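PDB 5B04: translation initiation factor eIF2B subunit epsilon from Schizosaccharomyces pombe, which forms part of the decameric eIF2B complex, which catalyses the exchange of GDP for GTP on the gamma subunit of initiation factor eIF2. Local coordinates for residues Y280-S284 / A365-E369; S105-R111 / N237-I243; T168-E173 / N216-Q222. One frame throughout, in Å; residues are numbered along the deposited sequence.

Contact 1 of 3, residues Y280-S284 / A365-E369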
loop_
_atom_site.group_PDB
_atom_site.type_symbol
_atom_site.label_atom_id
_atom_site.label_comp_id
_atom_site.label_asym_id
_atom_site.label_seq_id
_atom_site.Cartn_x
_atom_site.Cartn_y
_atom_site.Cartn_z
ATOM N N TYR I 280 42.685 -15.763 33.144
ATOM C CA TYR I 280 41.618 -16.750 33.264
ATOM C C TYR I 280 40.288 -16.056 33.534
ATOM O O TYR I 280 39.243 -16.471 33.034
ATOM C CB TYR I 280 41.937 -17.755 34.377
ATOM C CG TYR I 280 40.769 -18.615 34.815
ATOM C CD1 TYR I 280 40.475 -19.807 34.165
ATOM C CD2 TYR I 280 39.974 -18.245 35.894
ATOM C CE1 TYR I 280 39.413 -20.598 34.568
ATOM C CE2 TYR I 280 38.911 -19.027 36.302
ATOM C CZ TYR I 280 38.635 -20.203 35.637
ATOM O OH TYR I 280 37.578 -20.984 36.044
ATOM N N ASP I 281 40.343 -14.994 34.331
ATOM C CA ASP I 281 39.161 -14.206 34.659
ATOM C C ASP I 281 38.670 -13.416 33.452
ATOM O O ASP I 281 37.505 -13.514 33.066
ATOM C CB ASP I 281 39.462 -13.257 35.822
ATOM C CG ASP I 281 38.275 -12.387 36.191
ATOM O OD1 ASP I 281 38.072 -11.342 35.539
ATOM O OD2 ASP I 281 37.547 -12.745 37.140
ATOM N N ALA I 282 39.570 -12.633 32.863
ATOM C CA ALA I 282 39.227 -11.756 31.747
ATOM C C ALA I 282 38.728 -12.537 30.538
ATOM O O ALA I 282 37.802 -12.106 29.850
ATOM C CB ALA I 282 40.426 -10.902 31.363
ATOM N N ILE I 283 39.344 -13.685 30.279
ATOM C CA ILE I 283 38.945 -14.527 29.159
ATOM C C ILE I 283 37.573 -15.148 29.408
ATOM O O ILE I 283 36.748 -15.227 28.496
ATOM C CB ILE I 283 39.984 -15.633 28.892
ATOM C CG1 ILE I 283 41.228 -15.038 28.230
ATOM C CG2 ILE I 283 39.400 -16.715 28.010
ATOM C CD1 ILE I 283 42.357 -16.024 28.048
ATOM N N SER I 284 37.331 -15.573 30.645
ATOM C CA SER I 284 36.030 -16.109 31.038
ATOM C C SER I 284 34.916 -15.130 30.683
ATOM O O SER I 284 33.859 -15.526 30.191
ATOM C CB SER I 284 36.001 -16.419 32.538
ATOM O OG SER I 284 36.860 -17.499 32.857
ATOM N N ALA I 365 32.182 -14.123 41.023
ATOM C CA ALA I 365 32.939 -15.249 41.561
ATOM C C ALA I 365 33.026 -16.409 40.572
ATOM O O ALA I 365 32.455 -16.355 39.482
ATOM C CB ALA I 365 32.321 -15.718 42.869
ATOM N N PHE I 366 33.750 -17.454 40.958
ATOM C CA PHE I 366 33.863 -18.661 40.147
ATOM C C PHE I 366 33.577 -19.903 40.981
ATOM O O PHE I 366 34.262 -20.169 41.969
ATOM C CB PHE I 366 35.252 -18.770 39.515
ATOM C CG PHE I 366 35.565 -17.676 38.537
ATOM C CD1 PHE I 366 36.130 -16.488 38.966
ATOM C CD2 PHE I 366 35.305 -17.839 37.187
ATOM C CE1 PHE I 366 36.423 -15.481 38.069
ATOM C CE2 PHE I 366 35.598 -16.836 36.283
ATOM C CZ PHE I 366 36.158 -15.655 36.725
ATOM N N LEU I 367 32.564 -20.659 40.579
ATOM C CA LEU I 367 32.210 -21.895 41.265
ATOM C C LEU I 367 32.354 -23.091 40.337
ATOM O O LEU I 367 31.709 -23.159 39.290
ATOM C CB LEU I 367 30.779 -21.829 41.802
ATOM C CG LEU I 367 30.553 -21.355 43.238
ATOM C CD1 LEU I 367 31.128 -19.967 43.474
ATOM C CD2 LEU I 367 29.067 -21.381 43.543
ATOM N N TRP I 368 33.202 -24.036 40.723
ATOM C CA TRP I 368 33.367 -25.256 39.950
ATOM C C TRP I 368 32.374 -26.295 40.474
ATOM O O TRP I 368 31.434 -25.940 41.183
ATOM C CB TRP I 368 34.816 -25.743 40.019
ATOM C CG TRP I 368 35.798 -24.737 39.455
ATOM C CD1 TRP I 368 35.496 -23.551 38.846
ATOM C CD2 TRP I 368 37.230 -24.831 39.452
ATOM N NE1 TRP I 368 36.646 -22.903 38.467
ATOM C CE2 TRP I 368 37.724 -23.668 38.826
ATOM C CE3 TRP I 368 38.141 -25.785 39.916
ATOM C CZ2 TRP I 368 39.087 -23.434 38.655
ATOM C CZ3 TRP I 368 39.495 -25.550 39.744
ATOM C CH2 TRP I 368 39.954 -24.384 39.119
ATOM N N GLU I 369 32.561 -27.563 40.129
ATOM C CA GLU I 369 31.543 -28.573 40.425
ATOM C C GLU I 369 31.380 -28.887 41.914
ATOM O O GLU I 369 32.328 -28.793 42.692
ATOM C CB GLU I 369 31.847 -29.869 39.669
ATOM C CG GLU I 369 31.645 -29.772 38.168
ATOM C CD GLU I 369 31.232 -31.095 37.554
ATOM O OE1 GLU I 369 30.851 -32.010 38.314
ATOM O OE2 GLU I 369 31.286 -31.220 36.312
#
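Helix 277-288 docks on the left-handed beta-helix through one turn, its side chains meeting two aromatic residues that project from residues 365-369. Tyr280 comes first, pointing at the strand. Its ring lies obliquely to that of Phe366, with centroids 5.3 Å apart and planes at 48°, and Tyr280 CE2 packs 3.9 Å from Phe366 CD2. A tyrosine suits this buried place because its far end is polar: Tyr280 OH accepts a hydrogen bond from the indole NE1 of Trp368 at 3.2 Å and is also bonded to the carbonyl of Pro44. Asp281 follows; its CA-to-CB bond points sideways, but Asp281 OD2 approaches Phe366 CE1 to 3.1 Å near the ring plane, where a negatively charged oxygen meets the electropositive hydrogens of the ring edge. One turn on, Ser284 is small enough to let the ring in, OG lying 3.7 Å from Phe366 CE2; that hydroxyl is satisfied within the helix by Tyr280 O, 2.6 Å from Ser284 OG. Phe366 fills the gap between helix and coil. Strand 366-367 runs parallel between strands 349-350 and 383-384 of neighbouring coils, whose Ile349 and Ile383 also touch Phe366, so the helix rests across several rungs of the beta-helix.

Contact 2 of 3, residues S105-R111 / N237-I243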
loop_
_atom_site.group_PDB
_atom_site.type_symbol
_atom_site.label_atom_id
_atom_site.label_comp_id
_atom_site.label_asym_id
_atom_site.label_seq_id
_atom_site.Cartn_x
_atom_site.Cartn_y
_atom_site.Cartn_z
ATOM N N SER I 105 60.872 -26.143 29.524
ATOM C CA SER I 105 60.986 -24.901 28.771
ATOM C C SER I 105 60.653 -25.088 27.296
ATOM O O SER I 105 60.840 -26.170 26.739
ATOM C CB SER I 105 62.397 -24.328 28.913
ATOM O OG SER I 105 62.676 -23.398 27.882
ATOM N N VAL I 106 60.154 -24.028 26.666
ATOM C CA VAL I 106 59.948 -24.038 25.224
ATOM C C VAL I 106 61.304 -23.916 24.535
ATOM O O VAL I 106 61.982 -22.897 24.632
ATOM C CB VAL I 106 58.998 -22.908 24.764
ATOM C CG1 VAL I 106 59.314 -21.598 25.478
ATOM C CG2 VAL I 106 59.053 -22.746 23.251
ATOM N N GLY I 107 61.700 -24.976 23.845
ATOM C CA GLY I 107 63.047 -25.065 23.323
ATOM C C GLY I 107 63.672 -26.334 23.851
ATOM O O GLY I 107 64.218 -27.128 23.089
ATOM N N ASP I 108 63.591 -26.523 25.166
ATOM C CA ASP I 108 63.935 -27.802 25.772
ATOM C C ASP I 108 63.041 -28.872 25.164
ATOM O O ASP I 108 63.480 -29.988 24.888
ATOM C CB ASP I 108 63.768 -27.763 27.293
ATOM C CG ASP I 108 64.905 -27.041 27.990
ATOM O OD1 ASP I 108 65.931 -26.768 27.334
ATOM O OD2 ASP I 108 64.772 -26.753 29.198
ATOM N N ALA I 109 61.779 -28.511 24.953
ATOM C CA ALA I 109 60.833 -29.380 24.273
ATOM C C ALA I 109 61.160 -29.450 22.786
ATOM O O ALA I 109 61.054 -30.508 22.170
ATOM C CB ALA I 109 59.410 -28.891 24.487
ATOM N N LEU I 110 61.561 -28.316 22.218
ATOM C CA LEU I 110 61.920 -28.251 20.805
ATOM C C LEU I 110 63.180 -29.064 20.516
ATOM O O LEU I 110 63.289 -29.698 19.467
ATOM C CB LEU I 110 62.118 -26.798 20.365
ATOM C CG LEU I 110 60.862 -25.926 20.325
ATOM C CD1 LEU I 110 61.222 -24.475 20.049
ATOM C CD2 LEU I 110 59.886 -26.442 19.279
ATOM N N ARG I 111 64.128 -29.041 21.449
ATOM C CA ARG I 111 65.329 -29.860 21.328
ATOM C C ARG I 111 64.967 -31.333 21.459
ATOM O O ARG I 111 65.536 -32.187 20.778
ATOM C CB ARG I 111 66.368 -29.472 22.382
ATOM C CG ARG I 111 67.002 -28.110 22.157
ATOM C CD ARG I 111 67.885 -27.706 23.324
ATOM N NE ARG I 111 68.183 -26.277 23.303
ATOM C CZ ARG I 111 67.542 -25.371 24.035
ATOM N NH1 ARG I 111 66.569 -25.746 24.854
ATOM N NH2 ARG I 111 67.877 -24.091 23.953
ATOM N N ASN I 237 71.278 -23.513 18.837
ATOM C CA ASN I 237 71.312 -22.479 19.862
ATOM C C ASN I 237 70.723 -23.003 21.165
ATOM O O ASN I 237 69.533 -22.846 21.435
ATOM C CB ASN I 237 70.562 -21.233 19.399
ATOM C CG ASN I 237 71.117 -20.669 18.108
ATOM O OD1 ASN I 237 70.880 -21.213 17.030
ATOM N ND2 ASN I 237 71.864 -19.577 18.210
ATOM N N PHE I 238 71.577 -23.628 21.967
ATOM C CA PHE I 238 71.158 -24.302 23.190
ATOM C C PHE I 238 70.980 -23.341 24.360
ATOM O O PHE I 238 70.553 -23.743 25.443
ATOM C CB PHE I 238 72.175 -25.386 23.554
ATOM C CG PHE I 238 73.604 -24.955 23.380
ATOM C CD1 PHE I 238 74.266 -24.281 24.391
ATOM C CD2 PHE I 238 74.284 -25.216 22.201
ATOM C CE1 PHE I 238 75.580 -23.881 24.235
ATOM C CE2 PHE I 238 75.598 -24.817 22.038
ATOM C CZ PHE I 238 76.245 -24.148 23.057
ATOM N N ASP I 239 71.308 -22.072 24.142
ATOM C CA ASP I 239 71.176 -21.062 25.186
ATOM C C ASP I 239 69.777 -20.455 25.188
ATOM O O ASP I 239 69.417 -19.708 26.099
ATOM C CB ASP I 239 72.224 -19.963 25.006
ATOM C CG ASP I 239 72.061 -19.212 23.701
ATOM O OD1 ASP I 239 71.644 -19.838 22.703
ATOM O OD2 ASP I 239 72.346 -17.996 23.672
ATOM N N TYR I 240 68.993 -20.781 24.166
ATOM C CA TYR I 240 67.652 -20.226 24.020
ATOM C C TYR I 240 66.626 -20.984 24.855
ATOM O O TYR I 240 66.505 -22.205 24.750
ATOM C CB TYR I 240 67.229 -20.229 22.548
ATOM C CG TYR I 240 67.967 -19.223 21.691
ATOM C CD1 TYR I 240 68.793 -18.264 22.264
ATOM C CD2 TYR I 240 67.828 -19.228 20.309
ATOM C CE1 TYR I 240 69.466 -17.344 21.483
ATOM C CE2 TYR I 240 68.496 -18.310 19.522
ATOM C CZ TYR I 240 69.312 -17.371 20.114
ATOM O OH TYR I 240 69.980 -16.455 19.333
ATOM N N GLN I 241 65.884 -20.251 25.682
ATOM C CA GLN I 241 64.877 -20.855 26.547
ATOM C C GLN I 241 63.497 -20.235 26.338
ATOM O O GLN I 241 62.487 -20.932 26.380
ATOM C CB GLN I 241 65.289 -20.729 28.015
ATOM C CG GLN I 241 66.579 -21.455 28.363
ATOM C CD GLN I 241 66.519 -22.940 28.056
ATOM O OE1 GLN I 241 65.460 -23.564 28.139
ATOM N NE2 GLN I 241 67.661 -23.514 27.697
ATOM N N ASP I 242 63.455 -18.924 26.127
ATOM C CA ASP I 242 62.193 -18.249 25.851
ATOM C C ASP I 242 62.077 -17.931 24.366
ATOM O O ASP I 242 63.024 -17.451 23.750
ATOM C CB ASP I 242 62.061 -16.968 26.676
ATOM C CG ASP I 242 60.749 -16.251 26.428
ATOM O OD1 ASP I 242 59.708 -16.934 26.327
ATOM O OD2 ASP I 242 60.757 -15.006 26.329
ATOM N N ILE I 243 60.908 -18.192 23.794
ATOM C CA ILE I 243 60.710 -18.007 22.363
ATOM C C ILE I 243 60.703 -16.527 21.970
ATOM O O ILE I 243 60.793 -16.193 20.790
ATOM C CB ILE I 243 59.393 -18.666 21.893
ATOM C CG1 ILE I 243 59.433 -18.941 20.387
ATOM C CG2 ILE I 243 58.194 -17.808 22.277
ATOM C CD1 ILE I 243 58.159 -19.537 19.843
#
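In the nucleotidyltransferase-like domain, the glycine-led start of helix 108-115 meets the connection between helices 229-236 and 243-252, which opens with a type I beta turn from Asn237 to Tyr240. Gln241, Arg111 and Val106 contribute most of the buried surface. Gln241 lays its flexible side chain beside Ser105 and Asp108, a polar patch in keeping with this partly exposed site. Val106 supplies the apolar part: its CG2 lies 4.3 Å from CB of Ile243, and both side chains also touch Leu125 of the adjoining strand 123-127. Between Val106 and Asp108 the backbone passes through Gly107, the N-cap, with phi of 124°. A CB there would be jammed against the carbonyl oxygen of Val106 and would sit only 3.3 Å from Tyr240 O. Arg111 reaches from the first helical turn to the beta turn. Asp108, one turn back, holds its guanidinium in place by a salt bridge, Asp108 OD1 to Arg111 NH1 at 2.8 Å, while NE is weakly bonded to Phe234 O in helix 229-236. A long, multiply donating guanidinium is well suited to carbonyls converging from both ends of a turn: Arg111 NH2 donates to Asn237 O at 3.3 Å and to Tyr240 O at a very short 2.5 Å.

Contact 3 of 3, residues T168-E173 / N216-Q222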
loop_
_atom_site.group_PDB
_atom_site.type_symbol
_atom_site.label_atom_id
_atom_site.label_comp_id
_atom_site.label_asym_id
_atom_site.label_seq_id
_atom_site.Cartn_x
_atom_site.Cartn_y
_atom_site.Cartn_z
ATOM N N THR I 168 42.261 -7.295 27.608
ATOM C CA THR I 168 42.795 -8.602 27.245
ATOM C C THR I 168 44.306 -8.514 27.046
ATOM O O THR I 168 45.022 -9.509 27.161
ATOM C CB THR I 168 42.133 -9.146 25.965
ATOM O OG1 THR I 168 40.725 -8.888 26.006
ATOM C CG2 THR I 168 42.368 -10.644 25.830
ATOM N N ARG I 169 44.784 -7.308 26.755
ATOM C CA ARG I 169 46.206 -7.072 26.534
ATOM C C ARG I 169 46.947 -6.899 27.857
ATOM O O ARG I 169 47.146 -5.777 28.324
ATOM C CB ARG I 169 46.407 -5.838 25.649
ATOM C CG ARG I 169 47.825 -5.653 25.126
ATOM C CD ARG I 169 47.900 -4.459 24.183
ATOM N NE ARG I 169 49.173 -4.389 23.470
ATOM C CZ ARG I 169 50.174 -3.579 23.800
ATOM N NH1 ARG I 169 50.055 -2.760 24.835
ATOM N NH2 ARG I 169 51.294 -3.585 23.089
ATOM N N ALA I 170 47.351 -8.015 28.456
ATOM C CA ALA I 170 48.093 -7.981 29.713
ATOM C C ALA I 170 49.565 -7.665 29.463
ATOM O O ALA I 170 49.930 -7.216 28.377
ATOM C CB ALA I 170 47.946 -9.299 30.453
ATOM N N ARG I 171 50.408 -7.906 30.462
ATOM C CA ARG I 171 51.810 -7.500 30.387
ATOM C C ARG I 171 52.632 -8.356 29.424
ATOM O O ARG I 171 53.482 -7.835 28.700
ATOM C CB ARG I 171 52.446 -7.530 31.779
ATOM C CG ARG I 171 53.848 -6.939 31.824
ATOM C CD ARG I 171 53.887 -5.551 31.198
ATOM N NE ARG I 171 53.360 -4.519 32.089
ATOM C CZ ARG I 171 53.245 -3.237 31.760
ATOM N NH1 ARG I 171 53.616 -2.822 30.556
ATOM N NH2 ARG I 171 52.758 -2.367 32.635
ATOM N N THR I 172 52.386 -9.663 29.418
ATOM C CA THR I 172 53.062 -10.557 28.480
ATOM C C THR I 172 52.676 -10.196 27.050
ATOM O O THR I 172 53.517 -10.182 26.148
ATOM C CB THR I 172 52.718 -12.038 28.755
ATOM O OG1 THR I 172 53.390 -12.475 29.944
ATOM C CG2 THR I 172 53.146 -12.923 27.592
ATOM N N GLU I 173 51.399 -9.884 26.856
ATOM C CA GLU I 173 50.878 -9.538 25.541
ATOM C C GLU I 173 51.263 -8.116 25.138
ATOM O O GLU I 173 51.254 -7.774 23.955
ATOM C CB GLU I 173 49.354 -9.699 25.511
ATOM C CG GLU I 173 48.863 -11.141 25.614
ATOM C CD GLU I 173 49.005 -11.719 27.010
ATOM O OE1 GLU I 173 49.189 -10.936 27.965
ATOM O OE2 GLU I 173 48.938 -12.959 27.153
ATOM N N ASN I 216 52.026 -0.411 19.048
ATOM C CA ASN I 216 51.826 -0.723 20.456
ATOM C C ASN I 216 50.368 -1.108 20.692
ATOM O O ASN I 216 49.897 -1.178 21.827
ATOM C CB ASN I 216 52.225 0.469 21.332
ATOM C CG ASN I 216 52.294 0.117 22.807
ATOM O OD1 ASN I 216 52.383 -1.054 23.175
ATOM N ND2 ASN I 216 52.246 1.134 23.659
ATOM N N ASP I 217 49.657 -1.364 19.598
ATOM C CA ASP I 217 48.239 -1.698 19.663
ATOM C C ASP I 217 47.998 -3.192 19.486
ATOM O O ASP I 217 46.854 -3.635 19.395
ATOM C CB ASP I 217 47.463 -0.923 18.596
ATOM C CG ASP I 217 47.903 -1.271 17.187
ATOM O OD1 ASP I 217 49.124 -1.264 16.927
ATOM O OD2 ASP I 217 47.031 -1.561 16.341
ATOM N N LEU I 218 49.073 -3.969 19.439
ATOM C CA LEU I 218 48.959 -5.393 19.151
ATOM C C LEU I 218 48.940 -6.258 20.406
ATOM O O LEU I 218 49.629 -5.974 21.385
ATOM C CB LEU I 218 50.104 -5.837 18.238
ATOM C CG LEU I 218 50.132 -5.194 16.852
ATOM C CD1 LEU I 218 51.255 -5.778 16.009
ATOM C CD2 LEU I 218 48.788 -5.366 16.160
ATOM N N ILE I 219 48.134 -7.316 20.365
ATOM C CA ILE I 219 48.142 -8.333 21.407
ATOM C C ILE I 219 49.016 -9.503 20.970
ATOM O O ILE I 219 48.726 -10.169 19.974
ATOM C CB ILE I 219 46.724 -8.844 21.728
ATOM C CG1 ILE I 219 45.939 -7.788 22.507
ATOM C CG2 ILE I 219 46.790 -10.137 22.528
ATOM C CD1 ILE I 219 44.585 -8.267 22.990
ATOM N N ASP I 220 50.092 -9.744 21.710
ATOM C CA ASP I 220 50.990 -10.849 21.402
ATOM C C ASP I 220 50.406 -12.155 21.926
ATOM O O ASP I 220 50.612 -12.520 23.084
ATOM C CB ASP I 220 52.379 -10.599 21.993
ATOM C CG ASP I 220 53.400 -11.627 21.546
ATOM O OD1 ASP I 220 53.106 -12.397 20.607
ATOM O OD2 ASP I 220 54.505 -11.660 22.129
ATOM N N CYS I 221 49.674 -12.851 21.064
ATOM C CA CYS I 221 49.007 -14.093 21.438
ATOM C C CYS I 221 50.007 -15.211 21.698
ATOM O O CYS I 221 49.692 -16.188 22.378
ATOM C CB CYS I 221 48.027 -14.520 20.344
ATOM S SG CYS I 221 46.980 -13.188 19.718
ATOM N N GLN I 222 51.207 -15.054 21.147
ATOM C CA GLN I 222 52.256 -16.069 21.214
ATOM C C GLN I 222 51.774 -17.394 20.628
ATOM O O GLN I 222 52.144 -18.470 21.099
ATOM C CB GLN I 222 52.745 -16.254 22.651
ATOM C CG GLN I 222 53.170 -14.952 23.312
ATOM C CD GLN I 222 54.466 -15.081 24.085
ATOM O OE1 GLN I 222 54.977 -16.183 24.284
ATOM N NE2 GLN I 222 55.007 -13.950 24.523
#
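The loop 168-173 approaches residues 216-222 of strand 212-226 without pairing along its length. It bends first in an inverse gamma turn centred on Arg169, weakly closed by Ala170 N to Thr168 O at 3.1 Å, then takes helical backbone angles through residues 171-173. One backbone hydrogen bond crosses, Asp220 N to Glu173 O at 3.2 Å, where the CA atoms of these residues come within 4.3 Å. Toward Asn216, Arg169 reaches across in an extended conformation. Arg169 NE donates almost linearly to Leu218 O at 2.7 Å, and its NH2 donates to Asn216 OD1 at 2.8 Å. Arginine suits a buried spot so rich in oxygen acceptors. Its aliphatic base also serves, since Arg169 CB lies 3.7 Å from Ile219 CG1, and Ile219 further meets Glu173 CG through CG2 at 3.9 Å and Thr168 CB through CD1 at 4.0 Å. The buried acids have their own partners, Glu173 pairing with Arg275 and Asp220 with Arg244. Thr172, a known phosphorylation site unmodified here, has CG2 3.7 Å from Gln222 NE2. Asn216 bonds to Leu225 of the gamma subunit, and Phe345 of the beta subunit packs on Thr168 and Ile219. In the mixed sheet of this nucleotidyltransferase-like (GT-A clan) domain, strand 212-226 runs antiparallel to strands 153-161 and 175-179, which the loop connects.

In the fold
Contacts 2 and 3 both belong to the nucleotidyltransferase-like domain: contact 3 is nested inside the chain loop closed by contact 2, and they touch where Ile243 CG2 lies 4.1 Å from Gln222 OE1. Contact 1 follows in series and joins helix 277-288 to the beta-helix. Its nearest atoms are about 5 Å from contact 3, but about 17 Å from contact 2, which lies on the opposite side of the chain's centre. A phosphate ion, probably from the crystallisation liquor, sits about 4 Å from the Thr172 side chain in contact 3. The C-terminal W2 domain, known in this family for nucleotide exchange, is absent from the modelled chain.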